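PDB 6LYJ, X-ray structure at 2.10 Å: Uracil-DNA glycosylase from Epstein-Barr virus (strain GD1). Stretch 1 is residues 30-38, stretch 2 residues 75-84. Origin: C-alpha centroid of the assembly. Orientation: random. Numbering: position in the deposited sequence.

Stretch 1 (30-38) LPDLWLDFL
Stretch 2, residues 75-84: ARFCDPSDIK

How are the two backbones laid against each other? Stretch 1 enters as a loop at Leu30, has Pro31 at the N-cap position, right before the helix, and runs as a helix from Asp32 to Leu38, with phi/psi near -65/-40. Leu35 N bonds to Pro31 O at 3.0 Å, Phe37 N to Leu33 O and Leu38 N to Trp34 O, each at 2.9 Å. Stretch 2 is mostly loop, extended at Cys78 (-162/164) and Asp79 (-69/140) before a 3-10 segment at 80-82, where Asp82 N reaches Asp79 O at 2.9 Å. The chains advance in the same sense: Pro31 CA lies 6.6 Å from Arg76 CA, Leu33 CA 6.6 Å from Asp79 CA, and Trp34 CA 6.4 Å from Pro80 CA. Together they bury 489 Å².

What holds the Trp34 indole in place? Its CA-to-CB bond points sideways, but chi1 of -91°, between wells, and chi2 of 87° carry the ring into stretch 2. There it is sandwiched: Ala75 CB sits over one face, 3.7 Å from the centroid of the Trp34 five-membered ring, and Pro80 CB over the opposite face, 4.0 Å from that centroid. Both are CH-pi contacts, lying 21° and 19° off the ring normal, in which aliphatic carbon meets the pi cloud. Ile83, with chi1 -69° (m) and chi2 168° (t), brings its CD1 to 3.6 Å from Trp34 CZ2, obliquely to the ring.

How is the indole nitrogen served in this largely apolar setting? Water 1 accepts from Trp34 NE1 at 2.7 Å and donates to Cys78 O at 2.7 Å, bridging the two stretches. Cys78 O itself is 4.4 Å from Trp34 NE1, and the water links the two from the side of the line between them. Cys78 points its CA-to-CB bond away from the helix, with chi1 72° (p), so its backbone rather than its side chain takes part. Ala75 O also lies 3.1 Å from Trp34 NE1.

Why does Pro80 meet so many partners? Its CA-to-CB bond points toward the helix, and its C-gamma endo ring packs against residues on successive turns. Pro80 CD is 3.8 Å from Leu33 CB, and Pro80 CG is 3.6 Å from Phe37 CB. Phe37 adopts chi1 -176° (t) and chi2 80°, presenting a ring face to Pro80 CB, 3.9 Å from the Phe37 ring centroid and 20° off its normal. The same CB thus faces two aromatic rings.

What do the remaining side chains add? The CA-to-CB bond of Pro31, C-gamma exo, points toward stretch 2: its CD lies 3.9 Å from Ala75 CB, and its CG 3.7 Å from Arg76 CG, whose chain begins m, t, m. The CA-to-CB bond of Leu30 (m, t) points sideways, but its CD2 comes within 4.2 Å of Ala75 CB. Farther along, Leu33 (chi1 -79°, chi2 168°; m, t) places CD1 3.1 Å from Asp79 OD1, a tight approach of methyl to carboxylate, with Asp79 at chi1 -60° (m).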

# COMPACT_ATOMS: atom_id res chain seq x y z
N LEU A 30 -3.02 -8.30 -20.86
CA LEU A 30 -3.06 -6.85 -21.00
C LEU A 30 -3.99 -6.45 -22.15
O LEU A 30 -4.12 -7.18 -23.14
CB LEU A 30 -1.66 -6.30 -21.27
CG LEU A 30 -0.71 -6.26 -20.07
CD1 LEU A 30 0.70 -5.98 -20.56
CD2 LEU A 30 -1.14 -5.20 -19.08
N PRO A 31 -4.62 -5.29 -22.05
CA PRO A 31 -5.42 -4.78 -23.17
C PRO A 31 -4.53 -4.46 -24.36
O PRO A 31 -3.33 -4.19 -24.23
CB PRO A 31 -6.07 -3.51 -22.62
CG PRO A 31 -5.86 -3.57 -21.13
CD PRO A 31 -4.61 -4.34 -20.92
N ASP A 32 -5.14 -4.48 -25.55
CA ASP A 32 -4.39 -4.27 -26.78
C ASP A 32 -3.69 -2.92 -26.79
O ASP A 32 -2.59 -2.79 -27.33
CB ASP A 32 -5.32 -4.40 -27.99
CG ASP A 32 -5.86 -5.80 -28.17
OD1 ASP A 32 -5.11 -6.77 -27.94
OD2 ASP A 32 -7.05 -5.94 -28.55
N LEU A 33 -4.33 -1.89 -26.22
CA LEU A 33 -3.69 -0.58 -26.18
C LEU A 33 -2.40 -0.62 -25.36
O LEU A 33 -1.41 0.03 -25.71
CB LEU A 33 -4.66 0.45 -25.61
CG LEU A 33 -5.70 0.98 -26.59
CD1 LEU A 33 -6.76 1.75 -25.84
CD2 LEU A 33 -5.06 1.84 -27.67
N TRP A 34 -2.38 -1.42 -24.29
CA TRP A 34 -1.17 -1.54 -23.50
C TRP A 34 -0.10 -2.34 -24.23
O TRP A 34 1.09 -2.04 -24.11
CB TRP A 34 -1.47 -2.16 -22.13
CG TRP A 34 -1.77 -1.10 -21.12
CD1 TRP A 34 -2.98 -0.53 -20.85
CD2 TRP A 34 -0.82 -0.46 -20.26
NE1 TRP A 34 -2.84 0.42 -19.86
CE2 TRP A 34 -1.52 0.48 -19.49
CE3 TRP A 34 0.56 -0.59 -20.07
CZ2 TRP A 34 -0.90 1.29 -18.53
CZ3 TRP A 34 1.18 0.21 -19.12
CH2 TRP A 34 0.45 1.13 -18.37
N LEU A 35 -0.49 -3.38 -24.97
CA LEU A 35 0.48 -4.09 -25.79
C LEU A 35 1.10 -3.16 -26.82
O LEU A 35 2.32 -3.17 -27.02
CB LEU A 35 -0.18 -5.29 -26.47
CG LEU A 35 -0.63 -6.41 -25.52
CD1 LEU A 35 -1.38 -7.49 -26.29
CD2 LEU A 35 0.55 -6.99 -24.76
N ASP A 36 0.27 -2.35 -27.49
CA ASP A 36 0.80 -1.35 -28.42
C ASP A 36 1.72 -0.36 -27.71
O ASP A 36 2.76 0.03 -28.25
CB ASP A 36 -0.35 -0.61 -29.10
CG ASP A 36 -1.21 -1.52 -29.95
OD1 ASP A 36 -0.73 -2.60 -30.35
OD2 ASP A 36 -2.38 -1.15 -30.24
N PHE A 37 1.34 0.07 -26.50
CA PHE A 37 2.12 1.06 -25.77
C PHE A 37 3.48 0.52 -25.33
O PHE A 37 4.49 1.22 -25.43
CB PHE A 37 1.32 1.54 -24.56
CG PHE A 37 1.98 2.63 -23.77
CD1 PHE A 37 1.90 3.95 -24.20
CD2 PHE A 37 2.64 2.35 -22.59
CE1 PHE A 37 2.50 4.96 -23.47
CE2 PHE A 37 3.24 3.36 -21.86
CZ PHE A 37 3.17 4.67 -22.30
N LEU A 38 3.52 -0.72 -24.84
CA LEU A 38 4.76 -1.24 -24.29
C LEU A 38 5.73 -1.70 -25.37
O LEU A 38 6.95 -1.60 -25.18
CB LEU A 38 4.46 -2.40 -23.34
CG LEU A 38 3.65 -2.09 -22.08
CD1 LEU A 38 3.32 -3.37 -21.32
CD2 LEU A 38 4.38 -1.09 -21.19
N ALA A 75 -5.07 -1.58 -15.80
CA ALA A 75 -4.71 -1.16 -17.15
C ALA A 75 -5.92 -0.91 -18.05
O ALA A 75 -5.73 -0.51 -19.20
CB ALA A 75 -3.80 -2.21 -17.79
N ARG A 76 -7.14 -1.13 -17.56
CA ARG A 76 -8.32 -1.14 -18.42
C ARG A 76 -9.20 0.11 -18.29
O ARG A 76 -10.27 0.14 -18.91
CB ARG A 76 -9.17 -2.39 -18.15
CG ARG A 76 -8.45 -3.70 -18.44
CD ARG A 76 -9.44 -4.87 -18.53
NE ARG A 76 -10.02 -5.24 -17.24
CZ ARG A 76 -9.61 -6.26 -16.51
NH1 ARG A 76 -8.61 -7.02 -16.93
NH2 ARG A 76 -10.20 -6.53 -15.35
N PHE A 77 -8.78 1.13 -17.54
CA PHE A 77 -9.68 2.26 -17.30
C PHE A 77 -9.40 3.47 -18.19
O PHE A 77 -10.24 4.37 -18.24
CB PHE A 77 -9.60 2.71 -15.84
CG PHE A 77 -10.28 1.79 -14.87
CD1 PHE A 77 -9.64 0.66 -14.39
CD2 PHE A 77 -11.57 2.06 -14.42
CE1 PHE A 77 -10.27 -0.18 -13.49
CE2 PHE A 77 -12.20 1.22 -13.52
CZ PHE A 77 -11.55 0.10 -13.06
N CYS A 78 -8.28 3.49 -18.90
CA CYS A 78 -8.00 4.60 -19.81
C CYS A 78 -6.93 4.15 -20.78
O CYS A 78 -6.22 3.17 -20.55
CB CYS A 78 -7.55 5.86 -19.05
SG CYS A 78 -5.89 5.76 -18.34
N ASP A 79 -6.79 4.92 -21.86
CA ASP A 79 -5.70 4.65 -22.78
C ASP A 79 -4.39 5.00 -22.10
O ASP A 79 -4.31 6.00 -21.39
CB ASP A 79 -5.86 5.49 -24.05
CG ASP A 79 -7.15 5.20 -24.79
OD1 ASP A 79 -7.87 4.26 -24.40
OD2 ASP A 79 -7.44 5.92 -25.77
N PRO A 80 -3.34 4.19 -22.29
CA PRO A 80 -2.07 4.50 -21.62
C PRO A 80 -1.50 5.85 -22.02
O PRO A 80 -0.85 6.51 -21.20
CB PRO A 80 -1.16 3.34 -22.03
CG PRO A 80 -1.86 2.65 -23.17
CD PRO A 80 -3.32 2.88 -22.95
N SER A 81 -1.73 6.29 -23.26
CA SER A 81 -1.25 7.59 -23.69
C SER A 81 -1.89 8.74 -22.92
O SER A 81 -1.35 9.85 -22.92
CB SER A 81 -1.49 7.79 -25.19
OG SER A 81 -0.65 6.95 -25.95
N ASP A 82 -3.03 8.50 -22.27
CA ASP A 82 -3.75 9.51 -21.52
C ASP A 82 -3.42 9.51 -20.03
O ASP A 82 -4.05 10.25 -19.27
CB ASP A 82 -5.26 9.34 -21.72
CG ASP A 82 -5.68 9.56 -23.16
OD1 ASP A 82 -5.01 10.33 -23.87
OD2 ASP A 82 -6.68 8.94 -23.58
N ILE A 83 -2.47 8.68 -19.59
CA ILE A 83 -2.11 8.64 -18.18
C ILE A 83 -1.46 9.95 -17.77
O ILE A 83 -0.57 10.47 -18.47
CB ILE A 83 -1.20 7.44 -17.89
CG1 ILE A 83 -1.99 6.14 -18.05
CG2 ILE A 83 -0.57 7.55 -16.51
CD1 ILE A 83 -1.15 4.89 -18.08
N LYS A 84 -1.93 10.52 -16.66
CA LYS A 84 -1.44 11.79 -16.13
C LYS A 84 -0.83 11.69 -14.75
O LYS A 84 -0.01 12.53 -14.38
CB LYS A 84 -2.57 12.83 -16.08
CG LYS A 84 -3.17 13.20 -17.42
CD LYS A 84 -4.47 13.96 -17.24
CE LYS A 84 -5.10 14.32 -18.57
NZ LYS A 84 -6.39 15.06 -18.41
O HOH W 1 -4.21 2.57 -18.84